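PDB 2ZUX: rhamnogalacturonan endolyase YesW from Bacillus subtilis, which degrades type I rhamnogalacturonan of plant cell walls by endo-type eliminative cleavage of rhamnosyl-galacturonic acid bonds, with calcium or manganese required. Local coordinates for residues S281-R286 / K306-D311; R286-K291 / I341-M346; V407-D412 / W431-L436. All coordinates share one frame; numbering follows the deposited sequence.

Contact 1. Residues S281-R286 / K306-D311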
loop_
_atom_site.group_PDB
_atom_site.type_symbol
_atom_site.label_atom_id
_atom_site.label_comp_id
_atom_site.label_asym_id
_atom_site.label_seq_id
_atom_site.Cartn_x
_atom_site.Cartn_y
_atom_site.Cartn_z
ATOM N N SER A 281 13.894 -2.859 -6.922
ATOM C CA SER A 281 13.920 -2.024 -8.116
ATOM C C SER A 281 12.640 -1.203 -8.154
ATOM O O SER A 281 11.659 -1.534 -7.479
ATOM C CB SER A 281 13.997 -2.871 -9.387
ATOM O OG SER A 281 15.174 -3.673 -9.419
ATOM N N LEU A 282 12.661 -0.145 -8.954
ATOM C CA LEU A 282 11.539 0.776 -9.086
ATOM C C LEU A 282 10.850 0.546 -10.424
ATOM O O LEU A 282 11.513 0.505 -11.457
ATOM C CB LEU A 282 12.085 2.204 -9.033
ATOM C CG LEU A 282 11.110 3.353 -9.276
ATOM C CD1 LEU A 282 10.146 3.446 -8.100
ATOM C CD2 LEU A 282 11.892 4.650 -9.458
ATOM N N ILE A 283 9.523 0.411 -10.408
ATOM C CA ILE A 283 8.740 0.235 -11.630
ATOM C C ILE A 283 7.892 1.484 -11.863
ATOM O O ILE A 283 7.181 1.919 -10.961
ATOM C CB ILE A 283 7.783 -0.975 -11.514
ATOM C CG1 ILE A 283 8.532 -2.216 -10.996
ATOM C CG2 ILE A 283 7.048 -1.218 -12.844
ATOM C CD1 ILE A 283 9.654 -2.710 -11.903
ATOM N N MET A 284 7.984 2.066 -13.060
ATOM C CA MET A 284 7.091 3.150 -13.481
ATOM C C MET A 284 6.336 2.656 -14.704
ATOM O O MET A 284 6.951 2.138 -15.649
ATOM C CB MET A 284 7.879 4.410 -13.856
ATOM C CG MET A 284 8.537 5.111 -12.686
ATOM S SD MET A 284 7.317 6.017 -11.658
ATOM C CE MET A 284 7.995 5.606 -10.070
ATOM N N THR A 285 5.014 2.812 -14.694
ATOM C CA THR A 285 4.196 2.397 -15.828
ATOM C C THR A 285 3.368 3.545 -16.384
ATOM O O THR A 285 3.106 4.551 -15.698
ATOM C CB THR A 285 3.262 1.213 -15.486
ATOM O OG1 THR A 285 2.109 1.687 -14.785
ATOM C CG2 THR A 285 3.967 0.206 -14.603
ATOM N N ARG A 286 2.938 3.392 -17.627
ATOM C CA ARG A 286 2.147 4.421 -18.290
ATOM C C ARG A 286 1.213 3.735 -19.250
ATOM O O ARG A 286 1.643 2.888 -20.039
ATOM C CB ARG A 286 3.055 5.404 -19.035
ATOM C CG ARG A 286 2.350 6.643 -19.582
ATOM C CD ARG A 286 3.340 7.644 -20.127
ATOM N NE ARG A 286 2.749 8.977 -20.171
ATOM C CZ ARG A 286 3.442 10.111 -20.114
ATOM N NH1 ARG A 286 4.770 10.091 -20.060
ATOM N NH2 ARG A 286 2.791 11.273 -20.119
ATOM N N LYS A 306 18.366 2.490 -15.887
ATOM C CA LYS A 306 17.221 1.819 -16.496
ATOM C C LYS A 306 17.564 0.357 -16.781
ATOM O O LYS A 306 18.628 0.061 -17.333
ATOM C CB LYS A 306 16.797 2.540 -17.771
ATOM C CG LYS A 306 15.587 1.922 -18.448
ATOM C CD LYS A 306 15.094 2.765 -19.609
ATOM C CE LYS A 306 15.999 2.637 -20.826
ATOM N NZ LYS A 306 15.360 3.215 -22.034
ATOM N N LEU A 307 16.665 -0.553 -16.413
ATOM C CA LEU A 307 16.914 -1.990 -16.519
ATOM C C LEU A 307 16.251 -2.622 -17.733
ATOM O O LEU A 307 16.861 -3.440 -18.426
ATOM C CB LEU A 307 16.428 -2.711 -15.262
ATOM C CG LEU A 307 16.959 -2.216 -13.916
ATOM C CD1 LEU A 307 16.308 -3.016 -12.811
ATOM C CD2 LEU A 307 18.488 -2.304 -13.829
ATOM N N TRP A 308 14.991 -2.267 -17.974
ATOM C CA TRP A 308 14.243 -2.790 -19.113
ATOM C C TRP A 308 13.001 -1.977 -19.387
ATOM O O TRP A 308 12.589 -1.166 -18.554
ATOM C CB TRP A 308 13.889 -4.277 -18.934
ATOM C CG TRP A 308 13.200 -4.729 -17.653
ATOM C CD1 TRP A 308 13.745 -5.524 -16.690
ATOM C CD2 TRP A 308 11.826 -4.508 -17.249
ATOM N NE1 TRP A 308 12.826 -5.800 -15.712
ATOM C CE2 TRP A 308 11.642 -5.190 -16.026
ATOM C CE3 TRP A 308 10.741 -3.805 -17.800
ATOM C CZ2 TRP A 308 10.425 -5.180 -15.331
ATOM C CZ3 TRP A 308 9.525 -3.797 -17.099
ATOM C CH2 TRP A 308 9.383 -4.480 -15.883
ATOM N N THR A 309 12.423 -2.214 -20.561
ATOM C CA THR A 309 11.176 -1.611 -21.007
ATOM C C THR A 309 10.288 -2.699 -21.603
ATOM O O THR A 309 10.769 -3.536 -22.366
ATOM C CB THR A 309 11.451 -0.560 -22.103
ATOM O OG1 THR A 309 12.286 0.471 -21.575
ATOM C CG2 THR A 309 10.159 0.076 -22.617
ATOM N N LEU A 310 9.008 -2.709 -21.234
ATOM C CA LEU A 310 7.991 -3.453 -21.974
ATOM C C LEU A 310 7.089 -2.431 -22.648
ATOM O O LEU A 310 6.566 -1.532 -21.990
ATOM C CB LEU A 310 7.170 -4.365 -21.061
ATOM C CG LEU A 310 6.101 -5.182 -21.804
ATOM C CD1 LEU A 310 6.710 -6.091 -22.872
ATOM C CD2 LEU A 310 5.301 -6.005 -20.833
ATOM N N ASP A 311 6.915 -2.566 -23.957
ATOM C CA ASP A 311 6.149 -1.617 -24.743
ATOM C C ASP A 311 5.176 -2.398 -25.621
ATOM O O ASP A 311 5.602 -3.125 -26.519
ATOM C CB ASP A 311 7.120 -0.777 -25.583
ATOM C CG ASP A 311 6.435 0.289 -26.426
ATOM O OD1 ASP A 311 5.197 0.285 -26.582
ATOM O OD2 ASP A 311 7.172 1.148 -26.954
#
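Ser281 OG is hydrogen-bonded to Asn298 OD1 and has an apolar neighbour as well: Leu307 CD1 packs against Ser281 OG at 3.6 Å. No hydrogen bond joins 281-286 to 306-311, which fits their spacing, with Ser281 CA 8.9 Å from Leu307 CA, about two strand widths. The contact is therefore made by side chains that reach across an intervening strand on one face of the sheet. Ser281 OG stands beside its backbone N, anti to the carbonyl carbon (chi1 -61°). Leu307 CG, also anti to its carbonyl carbon, points the branch toward Ser281, and its CD1 makes the touch.

The second meeting is apolar. Ile283 CD1 approaches the six-membered part of the Trp308 indole obliquely, at 4.3 Å from Trp308 CZ2, a looser fit. Leu307 has a psi of -45°, far from extended, which probably explains why the CB atoms of two successive residues, Leu307 and Trp308, leave the backbone only about 50° apart. The bond from Trp308 NE1 to His350 O should help to set the rotation of the indole. His350 binds calcium, and a calcium ion lies about 10 Å from the Trp308 side chain.

The two segments are the second and fourth strands of an antiparallel four-stranded sheet, a blade of the beta-propeller, and run parallel to each other. Strand 293-300 separates them, offering Asn298 to Leu307 and Ala296 to Trp308, while Ile341 of strand 340-343 packs on both Ile283 and Trp308.

Contact 2. Residues R286-K291 / I341-M346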
loop_
_atom_site.group_PDB
_atom_site.type_symbol
_atom_site.label_atom_id
_atom_site.label_comp_id
_atom_site.label_asym_id
_atom_site.label_seq_id
_atom_site.Cartn_x
_atom_site.Cartn_y
_atom_site.Cartn_z
ATOM N N ARG A 286 2.938 3.392 -17.627
ATOM C CA ARG A 286 2.147 4.421 -18.290
ATOM C C ARG A 286 1.213 3.735 -19.250
ATOM O O ARG A 286 1.643 2.888 -20.039
ATOM C CB ARG A 286 3.055 5.404 -19.035
ATOM C CG ARG A 286 2.350 6.643 -19.582
ATOM C CD ARG A 286 3.340 7.644 -20.127
ATOM N NE ARG A 286 2.749 8.977 -20.171
ATOM C CZ ARG A 286 3.442 10.111 -20.114
ATOM N NH1 ARG A 286 4.770 10.091 -20.060
ATOM N NH2 ARG A 286 2.791 11.273 -20.119
ATOM N N GLY A 287 -0.058 4.103 -19.184
ATOM C CA GLY A 287 -1.081 3.515 -20.031
ATOM C C GLY A 287 -1.661 2.229 -19.479
ATOM O O GLY A 287 -0.992 1.472 -18.768
ATOM N N TYR A 288 -2.916 1.977 -19.830
ATOM C CA TYR A 288 -3.488 0.647 -19.677
ATOM C C TYR A 288 -4.696 0.361 -20.541
ATOM O O TYR A 288 -4.926 -0.790 -20.886
ATOM C CB TYR A 288 -3.748 0.234 -18.225
ATOM C CG TYR A 288 -4.252 1.280 -17.268
ATOM C CD1 TYR A 288 -5.581 1.705 -17.285
ATOM C CD2 TYR A 288 -3.410 1.782 -16.276
ATOM C CE1 TYR A 288 -6.041 2.650 -16.369
ATOM C CE2 TYR A 288 -3.859 2.715 -15.352
ATOM C CZ TYR A 288 -5.175 3.141 -15.405
ATOM O OH TYR A 288 -5.615 4.068 -14.489
ATOM N N TYR A 289 -5.456 1.385 -20.927
ATOM C CA TYR A 289 -6.632 1.136 -21.766
ATOM C C TYR A 289 -6.272 0.645 -23.161
ATOM O O TYR A 289 -7.020 -0.146 -23.750
ATOM C CB TYR A 289 -7.472 2.394 -21.887
ATOM C CG TYR A 289 -8.096 2.837 -20.593
ATOM C CD1 TYR A 289 -9.185 2.152 -20.061
ATOM C CD2 TYR A 289 -7.605 3.944 -19.895
ATOM C CE1 TYR A 289 -9.778 2.554 -18.874
ATOM C CE2 TYR A 289 -8.194 4.354 -18.710
ATOM C CZ TYR A 289 -9.280 3.660 -18.206
ATOM O OH TYR A 289 -9.855 4.086 -17.027
ATOM N N ALA A 290 -5.177 1.162 -23.709
ATOM C CA ALA A 290 -4.685 0.728 -25.006
ATOM C C ALA A 290 -3.171 0.579 -24.859
ATOM O O ALA A 290 -2.725 -0.262 -24.073
ATOM C CB ALA A 290 -5.087 1.724 -26.086
ATOM N N LYS A 291 -2.380 1.384 -25.563
ATOM C CA LYS A 291 -0.925 1.305 -25.423
ATOM C C LYS A 291 -0.502 1.305 -23.955
ATOM O O LYS A 291 -0.997 2.114 -23.155
ATOM C CB LYS A 291 -0.239 2.454 -26.154
ATOM C CG LYS A 291 1.281 2.406 -26.058
ATOM C CD LYS A 291 1.959 3.533 -26.833
ATOM C CE LYS A 291 3.466 3.497 -26.629
ATOM N NZ LYS A 291 4.149 4.486 -27.507
ATOM N N ILE A 341 5.224 -8.882 -11.999
ATOM C CA ILE A 341 4.263 -7.789 -11.892
ATOM C C ILE A 341 2.907 -8.277 -12.398
ATOM O O ILE A 341 2.798 -8.731 -13.540
ATOM C CB ILE A 341 4.723 -6.573 -12.720
ATOM C CG1 ILE A 341 6.103 -6.084 -12.256
ATOM C CG2 ILE A 341 3.691 -5.446 -12.642
ATOM C CD1 ILE A 341 6.899 -5.355 -13.323
ATOM N N ILE A 342 1.891 -8.193 -11.539
ATOM C CA ILE A 342 0.522 -8.514 -11.923
ATOM C C ILE A 342 -0.131 -7.199 -12.335
ATOM O O ILE A 342 -0.446 -6.349 -11.491
ATOM C CB ILE A 342 -0.264 -9.203 -10.778
ATOM C CG1 ILE A 342 0.430 -10.498 -10.319
ATOM C CG2 ILE A 342 -1.707 -9.490 -11.205
ATOM C CD1 ILE A 342 0.671 -11.514 -11.429
ATOM N N PHE A 343 -0.283 -7.015 -13.639
ATOM C CA PHE A 343 -0.734 -5.755 -14.209
ATOM C C PHE A 343 -2.158 -5.960 -14.727
ATOM O O PHE A 343 -2.395 -6.102 -15.929
ATOM C CB PHE A 343 0.224 -5.344 -15.336
ATOM C CG PHE A 343 0.098 -3.906 -15.769
ATOM C CD1 PHE A 343 0.786 -2.894 -15.096
ATOM C CD2 PHE A 343 -0.696 -3.561 -16.859
ATOM C CE1 PHE A 343 0.673 -1.561 -15.501
ATOM C CE2 PHE A 343 -0.795 -2.239 -17.263
ATOM C CZ PHE A 343 -0.118 -1.236 -16.577
ATOM N N GLY A 344 -3.118 -6.005 -13.804
ATOM C CA GLY A 344 -4.504 -6.271 -14.173
ATOM C C GLY A 344 -4.640 -7.663 -14.759
ATOM O O GLY A 344 -4.365 -8.654 -14.079
ATOM N N SER A 345 -5.063 -7.731 -16.021
ATOM C CA SER A 345 -5.310 -9.004 -16.697
ATOM C C SER A 345 -4.063 -9.602 -17.335
ATOM O O SER A 345 -4.123 -10.677 -17.940
ATOM C CB SER A 345 -6.396 -8.817 -17.755
ATOM O OG SER A 345 -7.629 -8.500 -17.134
ATOM N N MET A 346 -2.937 -8.912 -17.217
ATOM C CA MET A 346 -1.685 -9.441 -17.755
ATOM C C MET A 346 -0.614 -9.525 -16.670
ATOM O O MET A 346 -0.795 -9.012 -15.558
ATOM C CB MET A 346 -1.212 -8.597 -18.943
ATOM C CG MET A 346 -0.628 -7.268 -18.540
ATOM S SD MET A 346 -0.382 -6.200 -19.953
ATOM C CE MET A 346 1.156 -5.374 -19.524
#
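The apolar contact is between Phe343 CE2 and Tyr288 CB, 4.0 Å apart, with the tyrosine carbon oblique to the phenylalanine ring. The aromatic rings do not stack. Phe343 CZ sits at the edge of the Tyr288 ring, near its plane, and the two ring planes are inclined at about 60°. Phe343 reaches this place because its CG is anti to the backbone N (chi1 -165°), which brings the far end of the ring closer to the loop than its CB direction alone would suggest.

A polar atom meets the same ring. Gly287 O lies in the plane of the Phe343 ring, at its edge, 3.6 Å from Phe343 CZ; a carbonyl oxygen facing the C-H rim is probably weakly favourable electrostatically, but no hydrogen bond spans the two segments.

Hydrogen bonds close the turn on one side and anchor the Tyr288 hydroxyl on the other. Phe343 is the first residue of a type II' turn ending at Met346, closed by Phe343 N to Met346 O at 2.8 Å and, in return, by Met346 N to Phe343 O at 3.1 Å. This reciprocal pair marks a tight two-residue hairpin. Across from it, the hydroxyl of Tyr288 is hydrogen-bonded to His326 ND1. His326 is a calcium ligand, and the Tyr288 side chain is about 6 Å from a calcium ion, making the tyrosine a second-shell residue.

The contact joins neighbouring propeller blades: the loop links strands 281-286 and 293-300, whereas the hairpin joins strands 340-343 and 346-348 of the next blade. Leu269 of strand 268-273 touches both Tyr288 and Phe343 where the two blades meet.

Contact 3. Residues V407-D412 / W431-L436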
loop_
_atom_site.group_PDB
_atom_site.type_symbol
_atom_site.label_atom_id
_atom_site.label_comp_id
_atom_site.label_asym_id
_atom_site.label_seq_id
_atom_site.Cartn_x
_atom_site.Cartn_y
_atom_site.Cartn_z
ATOM N N VAL A 407 -16.948 -15.754 -13.540
ATOM C CA VAL A 407 -18.393 -15.582 -13.651
ATOM C C VAL A 407 -18.699 -14.406 -14.578
ATOM O O VAL A 407 -18.183 -13.300 -14.388
ATOM C CB VAL A 407 -19.052 -15.352 -12.261
ATOM C CG1 VAL A 407 -20.560 -15.165 -12.399
ATOM C CG2 VAL A 407 -18.754 -16.518 -11.317
ATOM N N TYR A 408 -19.523 -14.655 -15.590
ATOM C CA TYR A 408 -20.004 -13.613 -16.482
ATOM C C TYR A 408 -20.947 -12.676 -15.738
ATOM O O TYR A 408 -21.837 -13.129 -15.011
ATOM C CB TYR A 408 -20.733 -14.249 -17.666
ATOM C CG TYR A 408 -21.408 -13.257 -18.578
ATOM C CD1 TYR A 408 -20.663 -12.448 -19.437
ATOM C CD2 TYR A 408 -22.796 -13.139 -18.596
ATOM C CE1 TYR A 408 -21.284 -11.537 -20.278
ATOM C CE2 TYR A 408 -23.427 -12.234 -19.438
ATOM C CZ TYR A 408 -22.668 -11.441 -20.278
ATOM O OH TYR A 408 -23.288 -10.544 -21.119
ATOM N N ALA A 409 -20.755 -11.373 -15.928
ATOM C CA ALA A 409 -21.618 -10.375 -15.305
ATOM C C ALA A 409 -22.507 -9.642 -16.301
ATOM O O ALA A 409 -23.636 -9.281 -15.972
ATOM C CB ALA A 409 -20.784 -9.373 -14.520
ATOM N N GLY A 410 -21.982 -9.390 -17.498
ATOM C CA GLY A 410 -22.716 -8.617 -18.499
ATOM C C GLY A 410 -22.857 -7.154 -18.133
ATOM O O GLY A 410 -23.723 -6.444 -18.658
ATOM N N LYS A 411 -22.000 -6.703 -17.222
ATOM C CA LYS A 411 -21.974 -5.312 -16.781
ATOM C C LYS A 411 -20.608 -5.006 -16.178
ATOM O O LYS A 411 -19.836 -5.920 -15.872
ATOM C CB LYS A 411 -23.075 -5.030 -15.747
ATOM C CG LYS A 411 -22.970 -5.863 -14.473
ATOM C CD LYS A 411 -24.122 -5.620 -13.491
ATOM C CE LYS A 411 -23.927 -4.354 -12.679
ATOM N NZ LYS A 411 -24.604 -4.426 -11.355
ATOM N N ASP A 412 -20.333 -3.718 -16.017
ATOM C CA ASP A 412 -19.166 -3.226 -15.295
ATOM C C ASP A 412 -19.227 -3.742 -13.852
ATOM O O ASP A 412 -20.197 -3.495 -13.139
ATOM C CB ASP A 412 -19.199 -1.695 -15.339
ATOM C CG ASP A 412 -18.008 -1.033 -14.664
ATOM O OD1 ASP A 412 -17.153 -1.724 -14.077
ATOM O OD2 ASP A 412 -17.936 0.216 -14.735
ATOM N N TRP A 431 -15.542 -11.847 -3.235
ATOM C CA TRP A 431 -16.869 -11.347 -3.558
ATOM C C TRP A 431 -16.852 -10.186 -4.516
ATOM O O TRP A 431 -15.925 -9.381 -4.524
ATOM C CB TRP A 431 -17.705 -11.015 -2.313
ATOM C CG TRP A 431 -17.250 -9.898 -1.377
ATOM C CD1 TRP A 431 -17.736 -8.618 -1.337
ATOM C CD2 TRP A 431 -16.316 -10.004 -0.299
ATOM N NE1 TRP A 431 -17.143 -7.916 -0.319
ATOM C CE2 TRP A 431 -16.271 -8.742 0.341
ATOM C CE3 TRP A 431 -15.510 -11.041 0.191
ATOM C CZ2 TRP A 431 -15.443 -8.485 1.436
ATOM C CZ3 TRP A 431 -14.685 -10.788 1.278
ATOM C CH2 TRP A 431 -14.661 -9.519 1.893
ATOM N N ALA A 432 -17.897 -10.125 -5.334
ATOM C CA ALA A 432 -18.067 -9.087 -6.339
ATOM C C ALA A 432 -19.439 -9.244 -6.959
ATOM O O ALA A 432 -19.992 -10.352 -6.997
ATOM C CB ALA A 432 -17.003 -9.215 -7.415
ATOM N N ASN A 433 -19.978 -8.134 -7.457
ATOM C CA ASN A 433 -21.266 -8.128 -8.169
ATOM C C ASN A 433 -22.385 -8.791 -7.359
ATOM O O ASN A 433 -23.264 -9.439 -7.924
ATOM C CB ASN A 433 -21.123 -8.766 -9.566
ATOM C CG ASN A 433 -22.246 -8.363 -10.521
ATOM O OD1 ASN A 433 -22.727 -7.234 -10.493
ATOM N ND2 ASN A 433 -22.651 -9.290 -11.373
ATOM N N GLY A 434 -22.338 -8.624 -6.036
ATOM C CA GLY A 434 -23.433 -9.054 -5.170
ATOM C C GLY A 434 -23.438 -10.514 -4.748
ATOM O O GLY A 434 -24.389 -10.963 -4.108
ATOM N N SER A 435 -22.384 -11.254 -5.096
ATOM C CA SER A 435 -22.243 -12.652 -4.672
ATOM C C SER A 435 -20.909 -12.920 -3.984
ATOM O O SER A 435 -19.884 -12.328 -4.340
ATOM C CB SER A 435 -22.401 -13.597 -5.858
ATOM O OG SER A 435 -23.751 -13.647 -6.285
ATOM N N LEU A 436 -20.957 -13.829 -3.013
ATOM C CA LEU A 436 -19.806 -14.288 -2.249
ATOM C C LEU A 436 -19.455 -15.705 -2.697
ATOM O O LEU A 436 -20.348 -16.542 -2.853
ATOM C CB LEU A 436 -20.149 -14.295 -0.756
ATOM C CG LEU A 436 -19.084 -14.826 0.206
ATOM C CD1 LEU A 436 -17.840 -13.938 0.170
ATOM C CD2 LEU A 436 -19.659 -14.918 1.609
HETATM O O HOH W 1 -24.649 -9.486 -13.494
HETATM O O HOH W 2 -21.453 -4.817 -10.693
#
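Asn433 directs its amide between Ala409 and Lys411, giving each a different end. Its CG is anti to the backbone N (chi1 -160°), which extends the amide from the turn toward the 407-412 loop. On the nitrogen side, Asn433 ND2 rests 3.7 Å from the Ala409 methyl, CB. On the oxygen side, the Lys411 chain crosses the asparagine obliquely; bent at chi3 (-80°), it runs CD, CE and NZ past Asn433 OD1. The bond from Lys411 NZ to Asn433 OD1 is weak, 3.5 Å long.

Two waters do more of the joining. The first donates to Ala409 O at 2.7 Å and accepts from Asn433 ND2. The second donates to Asn433 OD1 at 2.7 Å and also to Asp412 O, with a weak bond from Lys411 NZ. Water thus meets both ends of the amide, which should limit its rotation.

Asn433 and Gly434 occupy the two central positions of a type I' turn from Ala432 to Ser435, with Asn433 at a positive phi of 53°. Asn-Gly is the classic sequence for such turns, and here the turn closes the hairpin between strands 429-432 and 435-437. Facing it, 407-412 leads from the last strand of one sheet, 403-407, to the first of the next, 416-419: a blade-to-blade connection of the beta-propeller, with the substrate-binding Arg415 about 8 Å from the Asn433 side chain.

In the fold
Contacts 1 and 2 interlock: their segments alternate along the chain, they share Arg286, and their centres lie 12 Å apart. Contact 1 stays within the sheet that begins with strand 268-273 and ends with strand 303-311; contact 2 joins that sheet to the following one. They touch directly, with Trp308 CH2 3.7 Å from Ile341 CD1 and Thr285 OG1 3.6 Å from Phe343 CE1, and so form one continuous packing region between successive propeller sheets. Contact 3 comes later and joins the loop after strand 403-407 to the hairpin of strands 429-432 and 435-437. Its centre is 21 Å from that of contact 2 and 33 Å from that of contact 1, without touching either. Contacts 1 and 2 lie near calcium-binding residues (His350 and His326), contact 3 near the substrate-binding Arg415.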